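Local coordinates for protein butyrophilin subfamily 1 member A1 (Bos taurus, PDB 4HH8) that may help secrete milk-fat droplets and probably inhibits proliferation of activated T cells, this piece being its two extracellular immunoglobulin-like domains, at residues E22-V27 with E33-L38; P58-S63 with V95-V100; G66-G71 with G79-V84; I136-K139 with E145-L148. The protein carries 1 engineered substitution. All coordinates share one frame; numbering follows the deposited sequence.

Contact 1: residues E22-V27 with E33-L38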
loop_
_atom_site.group_PDB
_atom_site.type_symbol
_atom_site.label_atom_id
_atom_site.label_comp_id
_atom_site.label_asym_id
_atom_site.label_seq_id
_atom_site.Cartn_x
_atom_site.Cartn_y
_atom_site.Cartn_z
ATOM N N GLU A 22 -4.916 9.928 9.685
ATOM C CA GLU A 22 -5.112 8.685 8.947
ATOM C C GLU A 22 -3.848 8.009 8.376
ATOM O O GLU A 22 -2.775 8.594 8.407
ATOM C CB GLU A 22 -6.175 8.909 7.895
ATOM C CG GLU A 22 -7.459 8.254 8.343
ATOM C CD GLU A 22 -8.678 9.144 8.254
ATOM O OE1 GLU A 22 -8.974 9.672 7.148
ATOM O OE2 GLU A 22 -9.365 9.270 9.299
ATOM N N PRO A 23 -3.968 6.757 7.889
ATOM C CA PRO A 23 -2.830 6.098 7.222
ATOM C C PRO A 23 -2.298 6.943 6.086
ATOM O O PRO A 23 -3.069 7.686 5.474
ATOM C CB PRO A 23 -3.457 4.820 6.656
ATOM C CG PRO A 23 -4.590 4.493 7.637
ATOM C CD PRO A 23 -5.132 5.847 8.029
ATOM N N ILE A 24 -0.990 6.871 5.832
ATOM C CA ILE A 24 -0.414 7.469 4.626
ATOM C C ILE A 24 -0.500 6.458 3.514
ATOM O O ILE A 24 -0.105 5.299 3.679
ATOM C CB ILE A 24 1.077 7.887 4.778
ATOM C CG1 ILE A 24 1.274 8.776 6.018
ATOM C CG2 ILE A 24 1.578 8.619 3.478
ATOM C CD1 ILE A 24 0.513 10.097 5.971
ATOM N N LEU A 25 -1.004 6.903 2.372
ATOM C CA LEU A 25 -1.170 6.020 1.222
ATOM C C LEU A 25 0.003 6.217 0.293
ATOM O O LEU A 25 0.284 7.346 -0.091
ATOM C CB LEU A 25 -2.464 6.374 0.503
ATOM C CG LEU A 25 -3.068 5.410 -0.527
ATOM C CD1 LEU A 25 -2.896 3.961 -0.104
ATOM C CD2 LEU A 25 -4.555 5.739 -0.771
ATOM N N ALA A 26 0.675 5.131 -0.079
ATOM C CA ALA A 26 1.863 5.211 -0.933
ATOM C C ALA A 26 1.871 4.150 -2.056
ATOM O O ALA A 26 1.701 2.961 -1.792
ATOM C CB ALA A 26 3.099 5.065 -0.082
ATOM N N VAL A 27 2.070 4.583 -3.291
ATOM C CA VAL A 27 2.141 3.666 -4.416
ATOM C C VAL A 27 3.540 3.010 -4.507
ATOM O O VAL A 27 4.557 3.688 -4.321
ATOM C CB VAL A 27 1.765 4.388 -5.714
ATOM C CG1 VAL A 27 2.062 3.507 -6.926
ATOM C CG2 VAL A 27 0.310 4.766 -5.673
ATOM N N GLU A 33 5.978 10.015 2.477
ATOM C CA GLU A 33 6.391 10.844 3.589
ATOM C C GLU A 33 5.560 10.485 4.784
ATOM O O GLU A 33 4.342 10.449 4.678
ATOM C CB GLU A 33 6.255 12.335 3.226
ATOM C CG GLU A 33 7.273 12.720 2.093
ATOM C CD GLU A 33 7.378 14.243 1.856
ATOM O OE1 GLU A 33 6.944 15.020 2.715
ATOM O OE2 GLU A 33 7.859 14.663 0.785
ATOM N N LEU A 34 6.237 10.209 5.902
ATOM C CA LEU A 34 5.634 9.847 7.177
ATOM C C LEU A 34 5.786 11.001 8.154
ATOM O O LEU A 34 6.816 11.143 8.770
ATOM C CB LEU A 34 6.302 8.618 7.764
ATOM C CG LEU A 34 5.982 7.259 7.131
ATOM C CD1 LEU A 34 5.866 7.319 5.613
ATOM C CD2 LEU A 34 7.028 6.257 7.548
ATOM N N PRO A 35 4.743 11.821 8.314
ATOM C CA PRO A 35 4.869 13.066 9.115
ATOM C C PRO A 35 4.550 12.823 10.563
ATOM O O PRO A 35 3.827 11.881 10.894
ATOM C CB PRO A 35 3.845 14.003 8.482
ATOM C CG PRO A 35 2.812 13.016 7.720
ATOM C CD PRO A 35 3.388 11.611 7.766
ATOM N N CYS A 36 5.166 13.602 11.433
ATOM C CA CYS A 36 4.774 13.700 12.825
ATOM C C CYS A 36 5.133 15.121 13.246
ATOM O O CYS A 36 6.052 15.732 12.679
ATOM C CB CYS A 36 5.513 12.702 13.698
ATOM S SG CYS A 36 4.977 11.013 13.525
ATOM N N ARG A 37 4.405 15.650 14.221
ATOM C CA ARG A 37 4.635 17.024 14.665
ATOM C C ARG A 37 4.547 17.143 16.171
ATOM O O ARG A 37 3.873 16.351 16.835
ATOM C CB ARG A 37 3.700 18.035 13.966
ATOM C CG ARG A 37 2.209 17.742 14.126
ATOM C CD ARG A 37 1.273 18.935 13.828
ATOM N NE ARG A 37 -0.075 18.648 14.371
ATOM C CZ ARG A 37 -1.228 19.216 13.987
ATOM N NH1 ARG A 37 -1.259 20.146 13.025
ATOM N NH2 ARG A 37 -2.368 18.841 14.569
ATOM N N LEU A 38 5.255 18.138 16.693
ATOM C CA LEU A 38 5.157 18.487 18.098
ATOM C C LEU A 38 3.869 19.243 18.378
ATOM O O LEU A 38 3.401 19.992 17.517
ATOM C CB LEU A 38 6.357 19.350 18.511
ATOM C CG LEU A 38 7.675 18.576 18.677
ATOM C CD1 LEU A 38 8.794 19.499 19.182
ATOM C CD2 LEU A 38 7.552 17.350 19.590
#
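With chi1 at -52°, I24 turns its CG2 anti to the backbone N and toward E33 O, while CG1 stands beside the backbone N, anti to the carbonyl carbon. The next torsion, chi2 at -62°, bends the chain so that CD1 ends at the P35 ring. The isoleucine thus forks at CB, and both branches reach the 33-35 backbone. One prong, CG2 of I24, lies 3.5 Å from E33 O; on the other, I24 CD1 meets P35 CD at 3.7 Å, tip to tip. I24 CG1, on the CD1 branch, is 3.9 Å from P35 CD. The ring is met mainly at CD, with CG a little farther off. No hydrogen bond crosses between E22-V27 and E33-L38, and the CA atoms of I24 and L34 stay 7.0 Å apart, too far for strand pairing.

That spacing follows from the V-type immunoglobulin topology. The N-terminal strand is split: 16-18 pairs with 32-39 in one sheet, and 24-27 runs parallel to 117-128 in the other, where the backbone of I24 bonds to H124 and K126. Strand 32-39 also pairs with strand 92-97 and carries C36, whose disulfide to C110 pins the two sheets together. I24, which also rests on V123, projects from the edge strand of one sheet toward the other sheet.

Everything passing between the two segments is van der Waals contact of methyl and methylene groups with proline CD and a carbonyl oxygen. Such contacts carry little directional preference, which suggests that the relative position of the strands is probably set mainly by their backbone bonds to other strands.

Contact 2: residues P58-S63 with V95-V100. Unlike the reference sequence in segment 58-63: L62 (reference Val).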
loop_
_atom_site.group_PDB
_atom_site.type_symbol
_atom_site.label_atom_id
_atom_site.label_comp_id
_atom_site.label_asym_id
_atom_site.label_seq_id
_atom_site.Cartn_x
_atom_site.Cartn_y
_atom_site.Cartn_z
ATOM N N PRO A 58 17.963 -1.287 15.351
ATOM C CA PRO A 58 18.229 -0.196 14.406
ATOM C C PRO A 58 16.928 0.403 13.866
ATOM O O PRO A 58 15.902 -0.285 13.808
ATOM C CB PRO A 58 19.028 -0.862 13.291
ATOM C CG PRO A 58 19.113 -2.332 13.627
ATOM C CD PRO A 58 18.191 -2.613 14.745
ATOM N N ALA A 59 16.991 1.693 13.515
ATOM C CA ALA A 59 15.821 2.496 13.210
ATOM C C ALA A 59 15.657 2.608 11.706
ATOM O O ALA A 59 16.568 2.282 10.956
ATOM C CB ALA A 59 15.960 3.886 13.827
ATOM N N VAL A 60 14.465 3.028 11.279
ATOM C CA VAL A 60 14.217 3.393 9.894
ATOM C C VAL A 60 15.022 4.661 9.556
ATOM O O VAL A 60 15.622 4.764 8.481
ATOM C CB VAL A 60 12.686 3.629 9.670
ATOM C CG1 VAL A 60 12.398 4.232 8.285
ATOM C CG2 VAL A 60 11.951 2.347 9.848
ATOM N N PHE A 61 14.995 5.630 10.473
ATOM C CA PHE A 61 15.656 6.918 10.292
ATOM C C PHE A 61 16.014 7.490 11.672
ATOM O O PHE A 61 15.233 7.391 12.647
ATOM C CB PHE A 61 14.824 7.914 9.470
ATOM C CG PHE A 61 15.468 9.271 9.366
ATOM C CD1 PHE A 61 16.394 9.544 8.366
ATOM C CD2 PHE A 61 15.222 10.238 10.318
ATOM C CE1 PHE A 61 17.033 10.784 8.306
ATOM C CE2 PHE A 61 15.880 11.465 10.271
ATOM C CZ PHE A 61 16.782 11.742 9.263
ATOM N N LEU A 62 17.231 8.006 11.773
ATOM C CA LEU A 62 17.703 8.584 13.019
ATOM C C LEU A 62 18.509 9.859 12.763
ATOM O O LEU A 62 19.492 9.860 12.007
ATOM C CB LEU A 62 18.477 7.566 13.864
ATOM C CG LEU A 62 18.909 8.064 15.246
ATOM C CD1 LEU A 62 17.729 8.579 16.098
ATOM C CD2 LEU A 62 19.759 7.016 16.044
ATOM N N SER A 63 18.033 10.958 13.335
ATOM C CA SER A 63 18.804 12.197 13.392
ATOM C C SER A 63 19.117 12.489 14.846
ATOM O O SER A 63 18.230 12.380 15.701
ATOM C CB SER A 63 18.001 13.347 12.831
ATOM O OG SER A 63 18.816 14.486 12.690
ATOM N N VAL A 95 9.754 11.770 7.533
ATOM C CA VAL A 95 10.797 10.957 6.938
ATOM C C VAL A 95 10.258 10.605 5.579
ATOM O O VAL A 95 9.127 10.121 5.486
ATOM C CB VAL A 95 11.098 9.683 7.765
ATOM C CG1 VAL A 95 11.951 8.679 6.967
ATOM C CG2 VAL A 95 11.883 10.073 8.980
ATOM N N ARG A 96 11.035 10.922 4.538
ATOM C CA ARG A 96 10.762 10.511 3.186
ATOM C C ARG A 96 11.393 9.132 2.933
ATOM O O ARG A 96 12.605 8.948 3.132
ATOM C CB ARG A 96 11.290 11.535 2.186
ATOM C CG ARG A 96 10.785 11.261 0.747
ATOM C CD ARG A 96 11.107 12.384 -0.264
ATOM N NE ARG A 96 12.536 12.643 -0.379
ATOM C CZ ARG A 96 13.244 12.654 -1.518
ATOM N NH1 ARG A 96 12.662 12.418 -2.698
ATOM N NH2 ARG A 96 14.557 12.917 -1.480
ATOM N N ILE A 97 10.561 8.157 2.562
ATOM C CA ILE A 97 11.059 6.862 2.152
ATOM C C ILE A 97 10.931 6.755 0.648
ATOM O O ILE A 97 9.837 6.862 0.111
ATOM C CB ILE A 97 10.328 5.694 2.823
ATOM C CG1 ILE A 97 10.263 5.919 4.331
ATOM C CG2 ILE A 97 11.068 4.347 2.506
ATOM C CD1 ILE A 97 9.481 4.857 5.062
ATOM N N GLN A 98 12.058 6.575 -0.030
ATOM C CA GLN A 98 12.066 6.512 -1.486
ATOM C C GLN A 98 11.820 5.120 -1.976
ATOM O O GLN A 98 12.160 4.142 -1.285
ATOM C CB GLN A 98 13.403 6.984 -2.042
ATOM C CG GLN A 98 13.633 8.454 -1.794
ATOM C CD GLN A 98 14.949 8.932 -2.367
ATOM O OE1 GLN A 98 15.933 8.174 -2.441
ATOM N NE2 GLN A 98 14.977 10.197 -2.782
ATOM N N GLU A 99 11.222 5.042 -3.169
ATOM C CA GLU A 99 10.996 3.779 -3.843
ATOM C C GLU A 99 10.295 2.769 -2.939
ATOM O O GLU A 99 10.849 1.691 -2.605
ATOM C CB GLU A 99 12.308 3.243 -4.429
ATOM C CG GLU A 99 12.399 3.547 -5.942
ATOM C CD GLU A 99 13.680 4.300 -6.337
ATOM O OE1 GLU A 99 14.754 3.650 -6.399
ATOM O OE2 GLU A 99 13.611 5.535 -6.604
ATOM N N VAL A 100 9.065 3.130 -2.544
ATOM C CA VAL A 100 8.277 2.299 -1.632
ATOM C C VAL A 100 8.055 0.904 -2.211
ATOM O O VAL A 100 7.779 0.768 -3.394
ATOM C CB VAL A 100 6.947 2.992 -1.276
ATOM C CG1 VAL A 100 5.891 1.978 -0.821
ATOM C CG2 VAL A 100 7.213 4.040 -0.224
#
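The carbonyl oxygen of L62, the engineered residue that replaces the reference valine, probably accepts a hydrogen bond from Q69 N, holding in place the strand from which its neighbour F61 reaches across to V95 in the facing sheet. Between P58-S63 and V95-V100 themselves the contact is wholly apolar and buried. F61 leaves its strand with CG anti to the backbone N (chi1 176°), toward V95. There the methyl CG2 of V95 settles against the near corner of the ring, 3.6 Å from F61 CD2 and 3.7 Å from F61 CB, approaching the ring obliquely. V95 CG1 touches F61 at its CB, 3.9 Å away. A looser touch joins V60 CG1 to I97 CD1 at 4.4 Å.

V60 and F61 both face W51 in a classic beta bulge, and both side chains point toward strand 92-97. W51, the tryptophan characteristic of the V-set core, also receives V95.

The two layers of the V-type sandwich meet here. Strand 61-64 lies between strands 48-52 and 67-68 in one sheet, while strand 92-97 runs between strands 32-39 and 81-85 in the other; V81 and L83 of that last strand also pack on F61.

Contact 3: residues G66-G71 with G79-V84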
loop_
_atom_site.group_PDB
_atom_site.type_symbol
_atom_site.label_atom_id
_atom_site.label_comp_id
_atom_site.label_asym_id
_atom_site.label_seq_id
_atom_site.Cartn_x
_atom_site.Cartn_y
_atom_site.Cartn_z
ATOM N N GLY A 66 21.124 17.454 14.832
ATOM C CA GLY A 66 20.974 17.893 13.443
ATOM C C GLY A 66 21.718 17.077 12.390
ATOM O O GLY A 66 21.879 17.530 11.250
ATOM N N GLN A 67 22.156 15.873 12.739
ATOM C CA GLN A 67 22.764 15.020 11.709
ATOM C C GLN A 67 22.181 13.599 11.604
ATOM O O GLN A 67 21.938 12.917 12.600
ATOM C CB GLN A 67 24.300 14.999 11.833
ATOM C CG GLN A 67 24.906 16.412 12.072
ATOM C CD GLN A 67 26.246 16.650 11.384
ATOM O OE1 GLN A 67 27.149 15.789 11.407
ATOM N NE2 GLN A 67 26.393 17.841 10.781
ATOM N N GLU A 68 21.955 13.168 10.379
ATOM C CA GLU A 68 21.530 11.805 10.172
ATOM C C GLU A 68 22.590 10.828 10.710
ATOM O O GLU A 68 23.761 10.960 10.366
ATOM C CB GLU A 68 21.312 11.555 8.697
ATOM C CG GLU A 68 21.197 10.085 8.372
ATOM C CD GLU A 68 20.507 9.824 7.067
ATOM O OE1 GLU A 68 20.675 10.597 6.095
ATOM O OE2 GLU A 68 19.783 8.827 7.025
ATOM N N GLN A 69 22.177 9.864 11.536
ATOM C CA GLN A 69 23.065 8.795 12.001
ATOM C C GLN A 69 22.895 7.490 11.194
ATOM O O GLN A 69 22.148 6.598 11.610
ATOM C CB GLN A 69 22.808 8.513 13.486
ATOM C CG GLN A 69 22.910 9.734 14.405
ATOM C CD GLN A 69 24.281 10.383 14.346
ATOM O OE1 GLN A 69 25.309 9.721 14.488
ATOM N NE2 GLN A 69 24.301 11.681 14.101
ATOM N N GLU A 70 23.596 7.362 10.066
ATOM C CA GLU A 70 23.401 6.199 9.168
ATOM C C GLU A 70 23.719 4.826 9.767
ATOM O O GLU A 70 23.063 3.826 9.444
ATOM C CB GLU A 70 24.184 6.371 7.867
ATOM C CG GLU A 70 23.699 7.499 6.969
ATOM C CD GLU A 70 24.349 7.477 5.579
ATOM O OE1 GLU A 70 23.673 7.014 4.616
ATOM O OE2 GLU A 70 25.528 7.918 5.454
ATOM N N GLY A 71 24.737 4.766 10.626
ATOM C CA GLY A 71 25.132 3.513 11.233
ATOM C C GLY A 71 24.169 2.965 12.276
ATOM O O GLY A 71 24.352 1.845 12.774
ATOM N N GLY A 79 20.181 4.959 2.832
ATOM C CA GLY A 79 20.303 5.419 1.458
ATOM C C GLY A 79 18.974 5.642 0.728
ATOM O O GLY A 79 18.979 6.134 -0.397
ATOM N N ARG A 80 17.841 5.299 1.354
ATOM C CA ARG A 80 16.524 5.614 0.753
ATOM C C ARG A 80 15.637 6.448 1.696
ATOM O O ARG A 80 14.470 6.686 1.400
ATOM C CB ARG A 80 15.814 4.326 0.274
ATOM C CG ARG A 80 15.777 3.184 1.292
ATOM C CD ARG A 80 15.318 1.803 0.702
ATOM N NE ARG A 80 13.961 1.887 0.204
ATOM C CZ ARG A 80 12.888 1.312 0.740
ATOM N NH1 ARG A 80 12.960 0.475 1.783
ATOM N NH2 ARG A 80 11.724 1.542 0.160
ATOM N N VAL A 81 16.200 6.888 2.822
ATOM C CA VAL A 81 15.472 7.700 3.811
ATOM C C VAL A 81 16.120 9.065 4.000
ATOM O O VAL A 81 17.338 9.205 3.887
ATOM C CB VAL A 81 15.367 7.014 5.202
ATOM C CG1 VAL A 81 14.582 5.721 5.114
ATOM C CG2 VAL A 81 16.759 6.748 5.798
ATOM N N SER A 82 15.296 10.071 4.278
ATOM C CA SER A 82 15.755 11.442 4.507
ATOM C C SER A 82 14.702 12.229 5.258
ATOM O O SER A 82 13.522 11.935 5.172
ATOM C CB SER A 82 16.138 12.170 3.194
ATOM O OG SER A 82 15.021 12.352 2.335
ATOM N N LEU A 83 15.150 13.263 5.959
ATOM C CA LEU A 83 14.309 14.061 6.806
ATOM C C LEU A 83 13.715 15.136 5.954
ATOM O O LEU A 83 14.439 15.806 5.221
ATOM C CB LEU A 83 15.161 14.716 7.896
ATOM C CG LEU A 83 14.416 15.464 8.997
ATOM C CD1 LEU A 83 13.417 14.540 9.708
ATOM C CD2 LEU A 83 15.441 16.060 9.940
ATOM N N VAL A 84 12.395 15.272 6.017
ATOM C CA VAL A 84 11.716 16.452 5.481
ATOM C C VAL A 84 11.581 17.466 6.637
ATOM O O VAL A 84 11.057 17.143 7.713
ATOM C CB VAL A 84 10.355 16.112 4.874
ATOM C CG1 VAL A 84 9.667 17.397 4.309
ATOM C CG2 VAL A 84 10.511 15.050 3.786
HETATM O O HOH W 1 20.182 7.512 4.571
#
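E68 reaches toward V81 between edge strands of different sheets, with the CA atoms of E68 and S82 8.1 Å apart and no backbone bond between G66-G71 and G79-V84. The side chain of E68 spans much of the gap. Its CG is anti to the backbone N (chi1 166°) and the chain stays extended; the E68 side chain crosses that of V81 at about a right angle, with E68 OE2 3.9 Å from V81 CG2.

A water completes the join. It donates to E68 OE2 at 2.8 Å, accepts from G79 N at 3.1 Å and gives a weak bond to V81 O at 3.4 Å, linking the carboxylate to the backbone of the turn. G79 has a positive phi of 82°, a conformation that calls for glycine. E70 OE1 comes no nearer to G79 N than 4.4 Å, a proximity without a bond. E73 brings a second carboxylate close to E68 OE2, which would probably raise the pKa of one of them.

Along the edge, Q69 NE2 folds back to Q67 O at 3.1 Å, from above the carbonyl plane. Strand 67-68 is the outermost strand of its sheet, next to 61-64, and strand 81-85 is outermost in the other, next to 92-97. The contact therefore joins the two sheets at the same margin of the V-type sandwich, with F61 of strand 61-64 packed against E68, V81 and L83.

Contact 4: residues I136-K139 with E145-L148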
loop_
_atom_site.group_PDB
_atom_site.type_symbol
_atom_site.label_atom_id
_atom_site.label_comp_id
_atom_site.label_asym_id
_atom_site.label_seq_id
_atom_site.Cartn_x
_atom_site.Cartn_y
_atom_site.Cartn_z
ATOM N N ILE A 136 -9.509 -12.112 -19.982
ATOM C CA ILE A 136 -10.379 -13.272 -19.876
ATOM C C ILE A 136 -10.083 -14.341 -20.933
ATOM O O ILE A 136 -10.102 -14.071 -22.119
ATOM C CB ILE A 136 -11.902 -12.879 -19.908
ATOM C CG1 ILE A 136 -12.278 -12.053 -18.678
ATOM C CG2 ILE A 136 -12.747 -14.116 -19.930
ATOM C CD1 ILE A 136 -13.689 -11.348 -18.801
ATOM N N SER A 137 -9.820 -15.549 -20.460
ATOM C CA SER A 137 -9.753 -16.770 -21.261
ATOM C C SER A 137 -11.106 -17.411 -21.317
ATOM O O SER A 137 -11.737 -17.585 -20.281
ATOM C CB SER A 137 -8.864 -17.794 -20.556
ATOM O OG SER A 137 -7.559 -17.709 -21.027
HETATM N N MSE A 138 -11.501 -17.842 -22.512
HETATM C CA MSE A 138 -12.732 -18.569 -22.732
HETATM C C MSE A 138 -12.401 -20.001 -23.099
HETATM O O MSE A 138 -11.520 -20.242 -23.933
HETATM C CB MSE A 138 -13.464 -17.985 -23.927
HETATM C CG MSE A 138 -14.230 -16.711 -23.725
HETATM SE SE MSE A 138 -16.021 -16.940 -24.508
HETATM C CE MSE A 138 -15.497 -17.599 -26.288
ATOM N N LYS A 139 -13.111 -20.950 -22.511
ATOM C CA LYS A 139 -12.984 -22.346 -22.896
ATOM C C LYS A 139 -14.345 -23.013 -22.877
ATOM O O LYS A 139 -14.964 -23.145 -21.825
ATOM C CB LYS A 139 -12.014 -23.086 -21.983
ATOM C CG LYS A 139 -10.551 -22.909 -22.377
ATOM C CD LYS A 139 -9.598 -23.352 -21.261
ATOM C CE LYS A 139 -8.123 -23.240 -21.687
ATOM N NZ LYS A 139 -7.221 -23.829 -20.645
ATOM N N GLU A 145 -21.592 -25.526 -21.825
ATOM C CA GLU A 145 -21.119 -24.754 -20.654
ATOM C C GLU A 145 -19.767 -24.073 -20.873
ATOM O O GLU A 145 -18.776 -24.729 -21.224
ATOM C CB GLU A 145 -21.072 -25.621 -19.389
ATOM C CG GLU A 145 -22.262 -25.392 -18.457
ATOM C CD GLU A 145 -22.146 -26.134 -17.127
ATOM O OE1 GLU A 145 -21.084 -26.761 -16.867
ATOM O OE2 GLU A 145 -23.126 -26.088 -16.343
ATOM N N ILE A 146 -19.756 -22.758 -20.641
ATOM C CA ILE A 146 -18.575 -21.892 -20.820
ATOM C C ILE A 146 -17.843 -21.568 -19.485
ATOM O O ILE A 146 -18.454 -21.093 -18.528
ATOM C CB ILE A 146 -18.965 -20.557 -21.541
ATOM C CG1 ILE A 146 -19.961 -20.826 -22.672
ATOM C CG2 ILE A 146 -17.723 -19.787 -22.011
ATOM C CD1 ILE A 146 -19.932 -19.819 -23.817
ATOM N N GLN A 147 -16.538 -21.829 -19.450
ATOM C CA GLN A 147 -15.682 -21.507 -18.306
ATOM C C GLN A 147 -14.840 -20.295 -18.653
ATOM O O GLN A 147 -14.148 -20.286 -19.675
ATOM C CB GLN A 147 -14.732 -22.664 -17.972
ATOM C CG GLN A 147 -15.358 -24.059 -17.903
ATOM C CD GLN A 147 -14.361 -25.185 -18.227
ATOM O OE1 GLN A 147 -13.458 -25.028 -19.068
ATOM N NE2 GLN A 147 -14.537 -26.329 -17.570
ATOM N N LEU A 148 -14.893 -19.267 -17.821
ATOM C CA LEU A 148 -14.062 -18.096 -18.039
ATOM C C LEU A 148 -13.001 -18.020 -16.959
ATOM O O LEU A 148 -13.285 -18.294 -15.792
ATOM C CB LEU A 148 -14.892 -16.815 -18.026
ATOM C CG LEU A 148 -16.103 -16.686 -18.964
ATOM C CD1 LEU A 148 -16.768 -15.346 -18.718
ATOM C CD2 LEU A 148 -15.729 -16.807 -20.505
#
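The methyl CD2 of L148 nestles into the bend of M138, here a selenomethionine, 3.6 Å from M138 CG and 4.0 Å from M138 SE. The two side chains lie side by side and point the same way. What makes the hollow is the shape of M138: bent at chi2 (-132°) and again at chi3, it curls instead of standing straight off the sheet. A second bump, I146 CG2, comes to M138 SE at 4.2 Å from the same side as the leucine methyl, the side facing the partner strand. I136 CG2 meets the same leucine nearer its base, 3.9 Å from L148 CB, crossing it obliquely.

These strands, 135-140 and 146-155, form the first beta hairpin of the second, membrane-proximal immunoglobulin-like domain, and the later strand goes on to C150 of the C150-C204 disulfide. M138 and L148 are a non-hydrogen-bonded antiparallel pair, while K139 and Q147 are the hydrogen-bonded one, K139 N to Q147 O and Q147 N to K139 O each spanning 3.1 Å. A CA-H...O contact from L148 CA to S137 O, 3.3 Å, supplements the two hydrogen bonds.

The other face, with K139 and Q147, is shallower. Q147 OE1 rests beside K139 CB at 3.8 Å, and the lysine chain runs extended away from the partner strand. On the I136 and M138 face, V219 of strand 213-220 touches both residues from the opposite sheet, and V192 and I194 of the adjoining strand 186-194 touch L148.

Contacts 1, 2 and 3 all belong to the N-terminal V-type domain, whereas contact 4 is a hairpin in the second immunoglobulin-like domain, its centre 44 to 53 Å from theirs and on the other side of the chain's centre. Each of the first three reaches from one sheet of the sandwich to the other. Contacts 1 and 2, 12 Å apart between centres, use neighbouring strands of one sheet, 32-39 and 92-97, joined by a probable hydrogen bond from L34 N to V95 O. Contacts 2 and 3 lie 7 Å apart, and contact 3 falls within the stretch of chain that contact 2 spans. Contact 4, last in sequence, touches none of the others, consistent with two separately packed domains in an elongated ectodomain.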